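PDB 5O51: Rho guanyl nucleotide exchange factor (Rom2), putative from Aspergillus fumigatus Af293, which probably promotes guanine-nucleotide exchange on Rho-type GTPases, the present chain being its CNH domain, a beta-propeller. Local coordinates for residues A[66-71]-A[75-80]; A[95-98]-A[102-105]; A[116-121]-A[125-130]; A[181-186]-A[190-195]; A[308-313]-A[318-323]. One frame throughout, in Å; residues are numbered along the deposited sequence.

Contact 1 (A[66-71]-A[75-80]); sequences TQIDTL and QLLLVL
The inner hairpin of a propeller blade, in which Ile68 pairs with Val79 and Asp69 with Leu78, shows how a regular antiparallel pairing can be bounded by a bulge at each end. In the middle, Asp69 and Leu78 exchange two backbone bonds, Asp69 N to Leu78 O at 3.0 Å and Leu78 N to Asp69 O at 2.9 Å. At one end Thr66 and Gln67 both face Leu80 in a classic bulge: Thr66 N reaches Leu80 O, while Leu80 N bonds to Gln67 O. At the other, Gln75 and Leu76 both face Leu71 in a G1 bulge, Gln75 having positive backbone angles.

On the face carrying Ile68, Thr70, Leu77 and Val79, the CG1 branch of Ile68 stands anti to the backbone N (chi1 -161°) and lies alongside Val79, CG1 being 4.1 Å from Val79 CG2. Leu77 bends back over the partner strand, its CD1 meeting Asp69 O at 3.5 Å and Ile68 CG1 at 4.1 Å. Cys24 and Val26 of strand 22-28 pack on Ile68. On the other face Leu80 CB comes within 4.2 Å of Gln67 CB, and Phe116 of the following blade touches Asp69 and Leu78. Asp69 turns its carboxylate back on its own strand, OD1 accepting Thr70 N at 2.8 Å from the anti side, 31° out of the carboxylate plane. The Gln67 amide instead gives NE2 to Phe116 O, tying two blades together. An innermost hairpin with one face toward the previous blade and the other toward the next is typical of a beta-propeller, here one of seven four-stranded blades.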
# COMPACT_ATOMS: atom_id res chain seq x y z
N THR A 66 -10.03 -1.75 6.78
CA THR A 66 -9.63 -1.50 5.40
C THR A 66 -8.11 -1.39 5.19
O THR A 66 -7.70 -1.50 4.07
CB THR A 66 -10.27 -0.25 4.85
OG1 THR A 66 -9.88 0.83 5.70
CG2 THR A 66 -11.83 -0.36 4.84
N GLN A 67 -7.32 -1.11 6.23
CA GLN A 67 -5.86 -1.03 6.08
C GLN A 67 -5.18 -1.43 7.39
O GLN A 67 -5.69 -1.22 8.51
CB GLN A 67 -5.47 0.36 5.51
CG GLN A 67 -4.09 0.43 4.91
CD GLN A 67 -3.53 1.83 4.73
OE1 GLN A 67 -4.23 2.82 4.40
NE2 GLN A 67 -2.20 1.93 4.95
N ILE A 68 -4.06 -2.12 7.26
CA ILE A 68 -3.32 -2.68 8.37
C ILE A 68 -1.81 -2.69 8.07
O ILE A 68 -1.38 -2.92 6.92
CB ILE A 68 -3.84 -4.09 8.70
CG1 ILE A 68 -3.44 -4.50 10.11
CG2 ILE A 68 -3.42 -5.17 7.69
CD1 ILE A 68 -4.30 -5.68 10.61
N ASP A 69 -1.01 -2.41 9.08
CA ASP A 69 0.46 -2.38 8.99
C ASP A 69 1.06 -2.55 10.39
O ASP A 69 0.31 -2.77 11.39
CB ASP A 69 0.92 -1.06 8.40
CG ASP A 69 2.24 -1.17 7.57
OD1 ASP A 69 3.04 -2.14 7.73
OD2 ASP A 69 2.45 -0.25 6.78
N THR A 70 2.40 -2.53 10.46
CA THR A 70 3.18 -2.63 11.73
C THR A 70 4.26 -1.56 11.82
O THR A 70 4.65 -1.05 10.80
CB THR A 70 3.99 -3.95 11.84
OG1 THR A 70 4.72 -4.17 10.62
CG2 THR A 70 3.09 -5.14 12.16
N LEU A 71 4.72 -1.25 13.05
CA LEU A 71 6.06 -0.64 13.35
C LEU A 71 6.80 -1.64 14.17
O LEU A 71 6.62 -1.71 15.37
CB LEU A 71 5.93 0.60 14.23
CG LEU A 71 5.74 1.96 13.58
CD1 LEU A 71 4.42 1.93 12.89
CD2 LEU A 71 5.78 3.11 14.62
N GLN A 75 7.07 -2.54 18.31
CA GLN A 75 6.10 -3.59 18.56
C GLN A 75 4.63 -3.06 18.56
O GLN A 75 3.86 -3.38 19.45
CB GLN A 75 6.47 -4.32 19.85
CG GLN A 75 7.83 -5.09 19.76
CD GLN A 75 7.72 -6.29 18.81
OE1 GLN A 75 7.15 -7.36 19.15
NE2 GLN A 75 8.20 -6.10 17.59
N LEU A 76 4.30 -2.27 17.53
CA LEU A 76 2.94 -1.74 17.33
C LEU A 76 2.27 -2.31 16.07
O LEU A 76 2.88 -2.33 14.94
CB LEU A 76 2.92 -0.20 17.26
CG LEU A 76 3.34 0.54 18.51
CD1 LEU A 76 3.26 2.05 18.29
CD2 LEU A 76 2.55 0.14 19.72
N LEU A 77 1.04 -2.77 16.26
CA LEU A 77 0.12 -3.04 15.17
C LEU A 77 -0.75 -1.79 14.88
O LEU A 77 -1.41 -1.28 15.75
CB LEU A 77 -0.73 -4.25 15.50
CG LEU A 77 -1.70 -4.70 14.42
CD1 LEU A 77 -0.98 -5.38 13.26
CD2 LEU A 77 -2.73 -5.65 15.06
N LEU A 78 -0.73 -1.32 13.63
CA LEU A 78 -1.55 -0.17 13.16
C LEU A 78 -2.78 -0.63 12.34
O LEU A 78 -2.66 -1.42 11.34
CB LEU A 78 -0.70 0.75 12.32
CG LEU A 78 0.63 1.22 12.94
CD1 LEU A 78 1.39 2.01 11.89
CD2 LEU A 78 0.33 2.08 14.17
N VAL A 79 -3.96 -0.19 12.79
CA VAL A 79 -5.24 -0.67 12.23
C VAL A 79 -6.19 0.48 11.87
O VAL A 79 -6.54 1.27 12.72
CB VAL A 79 -5.93 -1.59 13.24
CG1 VAL A 79 -7.33 -2.02 12.78
CG2 VAL A 79 -5.05 -2.82 13.49
N LEU A 80 -6.64 0.52 10.61
CA LEU A 80 -7.66 1.45 10.14
C LEU A 80 -8.99 0.67 9.98
O LEU A 80 -9.09 -0.17 9.10
CB LEU A 80 -7.25 2.09 8.85
CG LEU A 80 -8.22 3.12 8.23
CD1 LEU A 80 -8.50 4.24 9.21
CD2 LEU A 80 -7.66 3.71 6.94

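Contact 2 (A[95-98]-A[102-105]); sequences LAEG and VAKR
This is a small surface contact in which Glu97 and Gly98 meet Ala103 and Lys104 inside a single loop, the one joining the third and fourth strands (84-89 and 107-110) of a beta-propeller blade. Its centre is about 27 Å from the centre of the chain, and it buries just 167 Å² between the two segments. No hydrogen bond crosses it, and it illustrates how two parts of a loop can meet through van der Waals contact while their polar ends bond to other partners.

Residues 102-104 form a short 3-10 turn, with Arg105 N bonded to Val102 O, and this turn presents Ala103 and Lys104 to the opposite segment. Glu97 bends at its second torsion (chi2 -49°), which brings the carboxylate alongside the methyl of Ala103: OE1 lies 3.6 Å from Ala103 CB and CD 4.1 Å from it. The same OE1 is hydrogen-bonded to Ser101 OG, a hydroxyl that also bonds to Gly98 O, so Ser101, in the link between the segments, holds both Glu97 OE1 and Gly98 O.

Lys104 is extended as far as CE and turns only at its last torsion (chi4 -84°). NZ bonds to Val59 O, on strand 57-61 of the preceding blade, and to Ala92 O of the same loop, and no ion pair forms with Glu97, whose OE1 is 7.0 Å from Lys104 NZ. What the lysine offers to the other segment is its aliphatic part: CE lies 4.0 Å from Glu97 CB and 3.5 Å from Gly98 O.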
# COMPACT_ATOMS: atom_id res chain seq x y z
N LEU A 95 -0.93 -16.17 21.33
CA LEU A 95 -1.82 -17.28 21.73
C LEU A 95 -2.23 -17.17 23.21
O LEU A 95 -3.42 -17.19 23.53
CB LEU A 95 -1.11 -18.61 21.46
CG LEU A 95 -1.87 -19.93 21.39
CD1 LEU A 95 -3.15 -19.83 20.56
CD2 LEU A 95 -0.90 -20.96 20.82
N ALA A 96 -1.23 -16.98 24.07
CA ALA A 96 -1.40 -16.74 25.52
C ALA A 96 -2.44 -15.65 25.93
O ALA A 96 -2.97 -15.75 27.03
CB ALA A 96 -0.05 -16.43 26.15
N GLU A 97 -2.72 -14.65 25.08
CA GLU A 97 -3.72 -13.60 25.41
C GLU A 97 -5.18 -14.04 25.23
O GLU A 97 -5.54 -14.60 24.19
CB GLU A 97 -3.54 -12.31 24.56
CG GLU A 97 -2.28 -11.51 24.82
CD GLU A 97 -2.02 -11.22 26.28
OE1 GLU A 97 -2.77 -10.41 26.90
OE2 GLU A 97 -1.06 -11.81 26.81
N GLY A 98 -6.00 -13.73 26.24
CA GLY A 98 -7.44 -13.99 26.22
C GLY A 98 -8.30 -12.80 25.79
O GLY A 98 -7.81 -11.66 25.69
N VAL A 102 -5.93 -6.71 28.54
CA VAL A 102 -5.60 -5.32 28.24
C VAL A 102 -4.73 -5.11 26.96
O VAL A 102 -4.82 -4.05 26.34
CB VAL A 102 -4.97 -4.62 29.50
CG1 VAL A 102 -3.62 -5.24 29.87
CG2 VAL A 102 -4.88 -3.10 29.28
N ALA A 103 -3.94 -6.11 26.56
CA ALA A 103 -3.24 -6.10 25.25
C ALA A 103 -4.14 -5.96 23.99
O ALA A 103 -3.72 -5.36 23.00
CB ALA A 103 -2.37 -7.33 25.11
N LYS A 104 -5.37 -6.47 24.03
CA LYS A 104 -6.33 -6.27 22.92
C LYS A 104 -7.08 -4.97 23.03
O LYS A 104 -7.99 -4.73 22.27
CB LYS A 104 -7.29 -7.45 22.79
CG LYS A 104 -6.55 -8.79 22.63
CD LYS A 104 -7.49 -9.92 22.38
CE LYS A 104 -6.77 -11.28 22.35
NZ LYS A 104 -6.24 -11.47 20.97
N ARG A 105 -6.68 -4.08 23.94
CA ARG A 105 -7.33 -2.73 23.99
C ARG A 105 -6.79 -1.74 22.93
O ARG A 105 -5.59 -1.57 22.82
CB ARG A 105 -7.17 -2.12 25.39
CG ARG A 105 -8.26 -1.11 25.76
CD ARG A 105 -8.41 -1.00 27.28
NE ARG A 105 -8.93 -2.24 27.86
CZ ARG A 105 -9.11 -2.46 29.17
NH1 ARG A 105 -8.80 -1.52 30.05
NH2 ARG A 105 -9.60 -3.63 29.58

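Contact 3 (A[116-121]-A[125-130]); sequences FKAGIG and HLVCSV
Phe116 to Ile120 run antiparallel to His125 to Val130, the two strand axes approaching to 4.6 Å at 165° between their directions. Lys117 and Cys128 hold each other by two bonds, Lys117 N to Cys128 O at 2.9 Å and Cys128 N to Lys117 O at 2.8 Å. Nearer the turn the grip slackens on one side: Leu126 N bonds well to Gly119 O, but Gly119 N to Leu126 O is weak, bent to 129° at the hydrogen.

The two faces differ. Phe116 places its ring between its own backbone N and carbonyl carbon (chi1 81°); its CB and CA both come to 3.1 Å from Cys128 O, while the ring leads off to Leu78 and Leu80 of the preceding blade. On that face Ala118 CB and Val127 CG2 meet loosely at 4.3 Å, and both residues pack on Leu71. Towards the turn His125 CB lies 3.9 Å from Ile120 CG2, and the imidazole meets the ring of Tyr74 with the planes nearly perpendicular. On the opposite face Leu126 brings CD1 to 3.1 Å from Gly121 O, a close approach, while Lys117 and Cys128 face strand 180-186. An inner hairpin with one face on the previous blade and the other on the next is the repeating arrangement of a beta-propeller.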
# COMPACT_ATOMS: atom_id res chain seq x y z
N PHE A 116 -3.58 5.68 5.49
CA PHE A 116 -2.36 6.01 6.19
C PHE A 116 -1.10 5.42 5.57
O PHE A 116 -1.16 4.51 4.78
CB PHE A 116 -2.50 5.64 7.64
CG PHE A 116 -2.28 4.17 7.97
CD1 PHE A 116 -1.01 3.70 8.27
CD2 PHE A 116 -3.36 3.29 8.07
CE1 PHE A 116 -0.81 2.37 8.64
CE2 PHE A 116 -3.16 1.97 8.44
CZ PHE A 116 -1.87 1.51 8.75
N LYS A 117 0.05 5.92 6.02
CA LYS A 117 1.35 5.39 5.62
C LYS A 117 2.40 5.54 6.75
O LYS A 117 2.59 6.61 7.33
CB LYS A 117 1.79 6.11 4.37
CG LYS A 117 3.08 5.61 3.79
CD LYS A 117 2.83 4.37 2.98
CE LYS A 117 4.14 3.66 2.63
NZ LYS A 117 5.14 4.58 2.05
N ALA A 118 3.08 4.44 7.05
CA ALA A 118 4.14 4.42 8.06
C ALA A 118 5.43 4.17 7.35
O ALA A 118 5.59 3.10 6.72
CB ALA A 118 3.93 3.29 9.04
N GLY A 119 6.36 5.12 7.46
CA GLY A 119 7.71 4.93 6.93
C GLY A 119 8.76 5.66 7.71
O GLY A 119 8.47 6.51 8.55
N ILE A 120 10.01 5.33 7.40
CA ILE A 120 11.15 6.09 7.91
C ILE A 120 11.18 7.43 7.15
O ILE A 120 11.09 7.48 5.92
CB ILE A 120 12.52 5.35 7.81
CG1 ILE A 120 12.42 3.87 8.25
CG2 ILE A 120 13.56 6.09 8.64
CD1 ILE A 120 12.44 2.87 7.11
N GLY A 121 11.27 8.51 7.90
CA GLY A 121 11.18 9.84 7.33
C GLY A 121 11.60 10.66 8.51
O GLY A 121 10.97 10.61 9.58
N HIS A 125 11.07 8.29 13.26
CA HIS A 125 10.34 7.75 12.12
C HIS A 125 8.85 7.62 12.41
O HIS A 125 8.47 7.62 13.54
CB HIS A 125 11.00 6.49 11.58
CG HIS A 125 11.04 5.32 12.51
ND1 HIS A 125 9.90 4.68 12.95
CD2 HIS A 125 12.09 4.59 12.97
CE1 HIS A 125 10.25 3.62 13.67
NE2 HIS A 125 11.57 3.55 13.69
N LEU A 126 8.04 7.54 11.35
CA LEU A 126 6.74 8.23 11.32
C LEU A 126 5.52 7.45 10.84
O LEU A 126 5.67 6.40 10.24
CB LEU A 126 6.89 9.48 10.45
CG LEU A 126 7.90 10.52 10.92
CD1 LEU A 126 8.01 11.57 9.84
CD2 LEU A 126 7.52 11.15 12.25
N VAL A 127 4.34 7.99 11.14
CA VAL A 127 3.04 7.50 10.68
C VAL A 127 2.20 8.72 10.17
O VAL A 127 2.03 9.64 10.91
CB VAL A 127 2.26 6.83 11.85
CG1 VAL A 127 0.91 6.30 11.41
CG2 VAL A 127 3.05 5.70 12.48
N CYS A 128 1.71 8.71 8.92
CA CYS A 128 0.80 9.78 8.42
C CYS A 128 -0.57 9.24 8.22
O CYS A 128 -0.72 8.16 7.67
CB CYS A 128 1.19 10.36 7.07
SG CYS A 128 2.94 10.52 6.86
N SER A 129 -1.57 10.02 8.63
CA SER A 129 -2.98 9.75 8.33
C SER A 129 -3.56 10.87 7.48
O SER A 129 -3.34 12.04 7.76
CB SER A 129 -3.77 9.64 9.60
OG SER A 129 -3.66 10.82 10.32
N VAL A 130 -4.31 10.51 6.45
CA VAL A 130 -4.81 11.42 5.45
C VAL A 130 -6.33 11.32 5.44
O VAL A 130 -6.87 10.24 5.23
CB VAL A 130 -4.29 11.00 4.09
CG1 VAL A 130 -4.85 11.90 2.98
CG2 VAL A 130 -2.77 10.99 4.12

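Contact 4 (A[181-186]-A[190-195]); sequences SSIHFL and LCVGCA
Ile183 extends its longer branch, with CG1 anti to the backbone N (chi1 -156°), and thereby carries CD1 toward the partner strand, to Val192 CG2 at 3.9 Å and Leu190 CD1 at 4.1 Å. In Phe185 the ring instead stands beside its own backbone N (chi1 -72°) and runs side by side with Leu190, both pointing the same way, until CE1 is 3.4 Å from Leu190 CD2. The methyl comes to the ring obliquely. On the reverse face Leu186 brings CD1 to within 3.6 Å of Cys191 CB.

These residues form the first two strands of a propeller blade, an antiparallel hairpin wedged between neighbouring blades: Ile183 and Phe185 touch Lys117 of the blade before, and His184 and Cys191 touch Ile233 of the blade after. His184 and Cys191 exchange a pair of backbone bonds, and Cys191 O also lies near the plane of the His184 ring, at its edge.

At the far end Ser181 and Ser182 both face Gly193 in a classic beta bulge. Gly193 O collects two amides. The bond from Ser181 N, at 2.6 Å, is short and bent, its exact length uncertain; that from Ser182 N, at 3.2 Å, is straighter (161° at the hydrogen) and approaches in the carbonyl plane on a lone pair. The Ser182 hydroxyl lies close against Gly193, OG being 3.6 Å from Gly193 CA. That OG is hydrogen-bonded to Pro230 O, and His184 NE2 adds only a weak bond to it at 3.5 Å, with another weak one to Ile231 O.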
# COMPACT_ATOMS: atom_id res chain seq x y z
N SER A 181 -4.75 10.40 -3.83
CA SER A 181 -4.66 8.93 -4.05
C SER A 181 -3.65 8.23 -3.13
O SER A 181 -3.92 7.15 -2.66
CB SER A 181 -4.21 8.61 -5.48
OG SER A 181 -5.07 9.14 -6.47
N SER A 182 -2.49 8.83 -2.87
CA SER A 182 -1.40 8.11 -2.20
C SER A 182 -0.38 9.00 -1.49
O SER A 182 -0.32 10.19 -1.71
CB SER A 182 -0.68 7.31 -3.25
OG SER A 182 -0.08 8.14 -4.22
N ILE A 183 0.47 8.39 -0.69
CA ILE A 183 1.55 9.13 -0.03
C ILE A 183 2.87 8.35 0.12
O ILE A 183 2.88 7.19 0.45
CB ILE A 183 1.03 9.71 1.32
CG1 ILE A 183 1.85 10.90 1.75
CG2 ILE A 183 1.00 8.64 2.42
CD1 ILE A 183 1.16 11.73 2.81
N HIS A 184 3.98 9.02 -0.09
CA HIS A 184 5.32 8.39 -0.13
C HIS A 184 6.32 9.23 0.65
O HIS A 184 6.27 10.47 0.62
CB HIS A 184 5.78 8.22 -1.61
CG HIS A 184 4.79 7.46 -2.44
ND1 HIS A 184 4.82 6.09 -2.55
CD2 HIS A 184 3.68 7.87 -3.09
CE1 HIS A 184 3.78 5.69 -3.26
NE2 HIS A 184 3.07 6.75 -3.59
N PHE A 185 7.18 8.56 1.39
CA PHE A 185 8.29 9.21 2.09
C PHE A 185 9.46 9.29 1.15
O PHE A 185 9.91 8.24 0.68
CB PHE A 185 8.67 8.39 3.30
CG PHE A 185 7.66 8.46 4.39
CD1 PHE A 185 7.60 9.58 5.24
CD2 PHE A 185 6.73 7.44 4.56
CE1 PHE A 185 6.67 9.63 6.27
CE2 PHE A 185 5.79 7.49 5.56
CZ PHE A 185 5.76 8.58 6.43
N LEU A 186 9.89 10.52 0.84
CA LEU A 186 11.12 10.77 0.07
C LEU A 186 12.09 11.60 0.90
O LEU A 186 12.01 12.84 0.86
CB LEU A 186 10.83 11.58 -1.17
CG LEU A 186 10.12 10.93 -2.32
CD1 LEU A 186 9.80 12.04 -3.33
CD2 LEU A 186 11.00 9.80 -2.90
N LEU A 190 7.52 14.58 2.20
CA LEU A 190 6.38 13.77 1.76
C LEU A 190 5.96 14.10 0.32
O LEU A 190 5.73 15.28 0.02
CB LEU A 190 5.17 14.00 2.63
CG LEU A 190 5.28 13.75 4.13
CD1 LEU A 190 3.92 14.13 4.70
CD2 LEU A 190 5.65 12.34 4.50
N CYS A 191 5.84 13.06 -0.52
CA CYS A 191 5.31 13.19 -1.88
C CYS A 191 3.88 12.62 -1.91
O CYS A 191 3.65 11.41 -1.65
CB CYS A 191 6.21 12.45 -2.87
SG CYS A 191 5.85 12.81 -4.59
N VAL A 192 2.94 13.51 -2.21
CA VAL A 192 1.53 13.19 -2.19
C VAL A 192 1.05 13.02 -3.61
O VAL A 192 1.30 13.89 -4.46
CB VAL A 192 0.68 14.29 -1.50
CG1 VAL A 192 -0.83 14.02 -1.69
CG2 VAL A 192 1.02 14.38 -0.01
N GLY A 193 0.32 11.92 -3.84
CA GLY A 193 -0.30 11.61 -5.13
C GLY A 193 -1.70 12.17 -5.06
O GLY A 193 -2.51 11.68 -4.29
N CYS A 194 -1.96 13.25 -5.78
CA CYS A 194 -3.21 13.99 -5.68
C CYS A 194 -3.65 14.19 -7.11
O CYS A 194 -2.87 13.95 -8.01
CB CYS A 194 -3.00 15.33 -4.95
SG CYS A 194 -2.26 16.60 -6.01
N ALA A 195 -4.86 14.67 -7.34
CA ALA A 195 -5.40 14.77 -8.72
C ALA A 195 -4.61 15.61 -9.74
O ALA A 195 -4.80 15.47 -10.94
CB ALA A 195 -6.82 15.27 -8.62

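Contact 5 (A[308-313]-A[318-323]); sequences RMLHSS and LYAYED
Arg308 and Ala320 form a face-on contact across the hairpin of 307-312 and 317-323. The arginine leaves its backbone with CG beside its own N (chi1 -72°), then folds at chi2 and chi3, which turns the guanidinium flat over the methyl: Ala320 CB sits 3.6 Å above its plane, displaced from the centre of the group. Glu322 N lies at its edge, in plane. The charged nitrogens are engaged further out, NH2 with Asp328 in a salt bridge and with Asn306 O, NH1 with Val22 O.

Leu310 directs CD1 to the same methyl, 4.0 Å from Ala320 CB. Tyr319 keeps its ring between N and carbonyl carbon (chi1 75°) and rests CB on Arg308 O, at 3.4 Å, and against Met309 CA, its ring leading away toward Ala331 and Leu333. Between Met309 and His311 the register slips by one: Leu310 and His311 share Leu318 in a classic bulge, Leu318 O accepting Leu310 N at 2.7 Å and His311 N at 3.2 Å from one face of its plane. The chemistry implies a division of labour: the arginine's flat face covers an apolar methyl, while its bonds reach Asn306 beside the hairpin and strands 327-333 and 22-28.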
# COMPACT_ATOMS: atom_id res chain seq x y z
N ARG A 308 -6.96 -7.83 -5.73
CA ARG A 308 -6.48 -6.78 -4.78
C ARG A 308 -5.00 -7.11 -4.47
O ARG A 308 -4.72 -8.20 -3.93
CB ARG A 308 -7.24 -6.91 -3.44
CG ARG A 308 -8.69 -6.49 -3.49
CD ARG A 308 -9.58 -7.40 -2.62
NE ARG A 308 -9.97 -8.60 -3.34
CZ ARG A 308 -10.36 -9.75 -2.83
NH1 ARG A 308 -10.42 -9.99 -1.52
NH2 ARG A 308 -10.68 -10.71 -3.66
N MET A 309 -4.07 -6.20 -4.75
CA MET A 309 -2.71 -6.41 -4.26
C MET A 309 -2.65 -6.22 -2.74
O MET A 309 -3.05 -5.19 -2.23
CB MET A 309 -1.73 -5.46 -4.96
CG MET A 309 -0.26 -5.85 -4.70
SD MET A 309 0.94 -4.65 -5.28
CE MET A 309 1.16 -3.79 -3.68
N LEU A 310 -2.16 -7.21 -2.00
CA LEU A 310 -2.14 -7.09 -0.51
C LEU A 310 -0.86 -6.54 0.10
O LEU A 310 -0.93 -5.73 0.98
CB LEU A 310 -2.51 -8.42 0.16
CG LEU A 310 -3.89 -8.97 -0.23
CD1 LEU A 310 -4.00 -10.40 0.24
CD2 LEU A 310 -5.01 -8.07 0.30
N HIS A 311 0.30 -6.99 -0.36
CA HIS A 311 1.58 -6.63 0.24
C HIS A 311 2.71 -7.07 -0.72
O HIS A 311 2.71 -8.18 -1.27
CB HIS A 311 1.77 -7.35 1.61
CG HIS A 311 2.91 -6.80 2.42
ND1 HIS A 311 4.17 -7.35 2.43
CD2 HIS A 311 2.97 -5.71 3.23
CE1 HIS A 311 4.95 -6.62 3.20
NE2 HIS A 311 4.24 -5.61 3.66
N SER A 312 3.69 -6.21 -0.83
CA SER A 312 4.85 -6.46 -1.62
C SER A 312 6.10 -6.37 -0.71
O SER A 312 6.36 -5.34 -0.14
CB SER A 312 4.96 -5.33 -2.68
OG SER A 312 6.21 -5.43 -3.29
N SER A 313 6.89 -7.42 -0.65
CA SER A 313 8.19 -7.37 0.11
C SER A 313 9.32 -7.98 -0.74
O SER A 313 9.04 -8.58 -1.80
CB SER A 313 8.08 -8.17 1.42
OG SER A 313 7.99 -9.60 1.20
N LEU A 318 2.04 -10.71 -2.20
CA LEU A 318 0.79 -11.36 -1.80
C LEU A 318 -0.42 -10.60 -2.39
O LEU A 318 -0.47 -9.33 -2.36
CB LEU A 318 0.74 -11.44 -0.27
CG LEU A 318 1.90 -12.17 0.42
CD1 LEU A 318 1.88 -12.06 1.91
CD2 LEU A 318 1.79 -13.63 0.01
N TYR A 319 -1.40 -11.36 -2.89
CA TYR A 319 -2.59 -10.77 -3.49
C TYR A 319 -3.78 -11.69 -3.30
O TYR A 319 -3.58 -12.82 -2.93
CB TYR A 319 -2.34 -10.41 -4.98
CG TYR A 319 -2.32 -11.59 -5.93
CD1 TYR A 319 -1.24 -12.43 -6.00
CD2 TYR A 319 -3.43 -11.89 -6.74
CE1 TYR A 319 -1.23 -13.55 -6.84
CE2 TYR A 319 -3.42 -12.98 -7.61
CZ TYR A 319 -2.29 -13.80 -7.66
OH TYR A 319 -2.23 -14.92 -8.53
N ALA A 320 -5.00 -11.14 -3.42
CA ALA A 320 -6.25 -11.89 -3.37
C ALA A 320 -7.09 -11.78 -4.62
O ALA A 320 -7.04 -10.76 -5.31
CB ALA A 320 -7.08 -11.45 -2.14
N TYR A 321 -7.90 -12.79 -4.88
CA TYR A 321 -8.84 -12.81 -6.00
C TYR A 321 -10.06 -13.69 -5.67
O TYR A 321 -9.96 -14.62 -4.85
CB TYR A 321 -8.13 -13.23 -7.30
CG TYR A 321 -7.60 -14.67 -7.31
CD1 TYR A 321 -6.32 -14.93 -6.92
CD2 TYR A 321 -8.37 -15.74 -7.75
CE1 TYR A 321 -5.82 -16.19 -6.92
CE2 TYR A 321 -7.87 -17.04 -7.73
CZ TYR A 321 -6.59 -17.24 -7.29
OH TYR A 321 -5.96 -18.47 -7.25
N GLU A 322 -11.21 -13.39 -6.30
CA GLU A 322 -12.44 -14.22 -6.18
C GLU A 322 -12.37 -15.37 -7.16
O GLU A 322 -12.02 -15.20 -8.31
CB GLU A 322 -13.71 -13.49 -6.61
CG GLU A 322 -14.08 -12.31 -5.79
CD GLU A 322 -15.38 -11.61 -6.21
OE1 GLU A 322 -16.08 -12.08 -7.17
OE2 GLU A 322 -15.66 -10.55 -5.56
N ASP A 323 -12.81 -16.54 -6.73
CA ASP A 323 -12.91 -17.69 -7.60
C ASP A 323 -14.33 -18.27 -7.45
O ASP A 323 -15.07 -17.85 -6.55
CB ASP A 323 -11.85 -18.68 -7.16
CG ASP A 323 -11.28 -19.47 -8.29
OD1 ASP A 323 -11.89 -19.48 -9.40
OD2 ASP A 323 -10.23 -20.09 -8.04

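Contacts 1, 3 and 4 are the inner hairpins of three successive blades, each centred about 12 Å from the centre of the chain and joined by backbone hydrogen bonds with mostly apolar side chains packed around them. Contact 3 touches both others, whereas contacts 1 and 4 stay about 8 Å apart at their nearest atoms. Contact 5 has the same inner place but lies across the centre from contacts 3 and 4. Its blade is completed by the N-terminal strand 8-12, which joins the two chain ends, and it alone of the hairpins carries a guanidinium with one face against a methyl. Contact 2 belongs to the blade of contact 1 but lies at the surface in a loop, with no hydrogen bond between its segments.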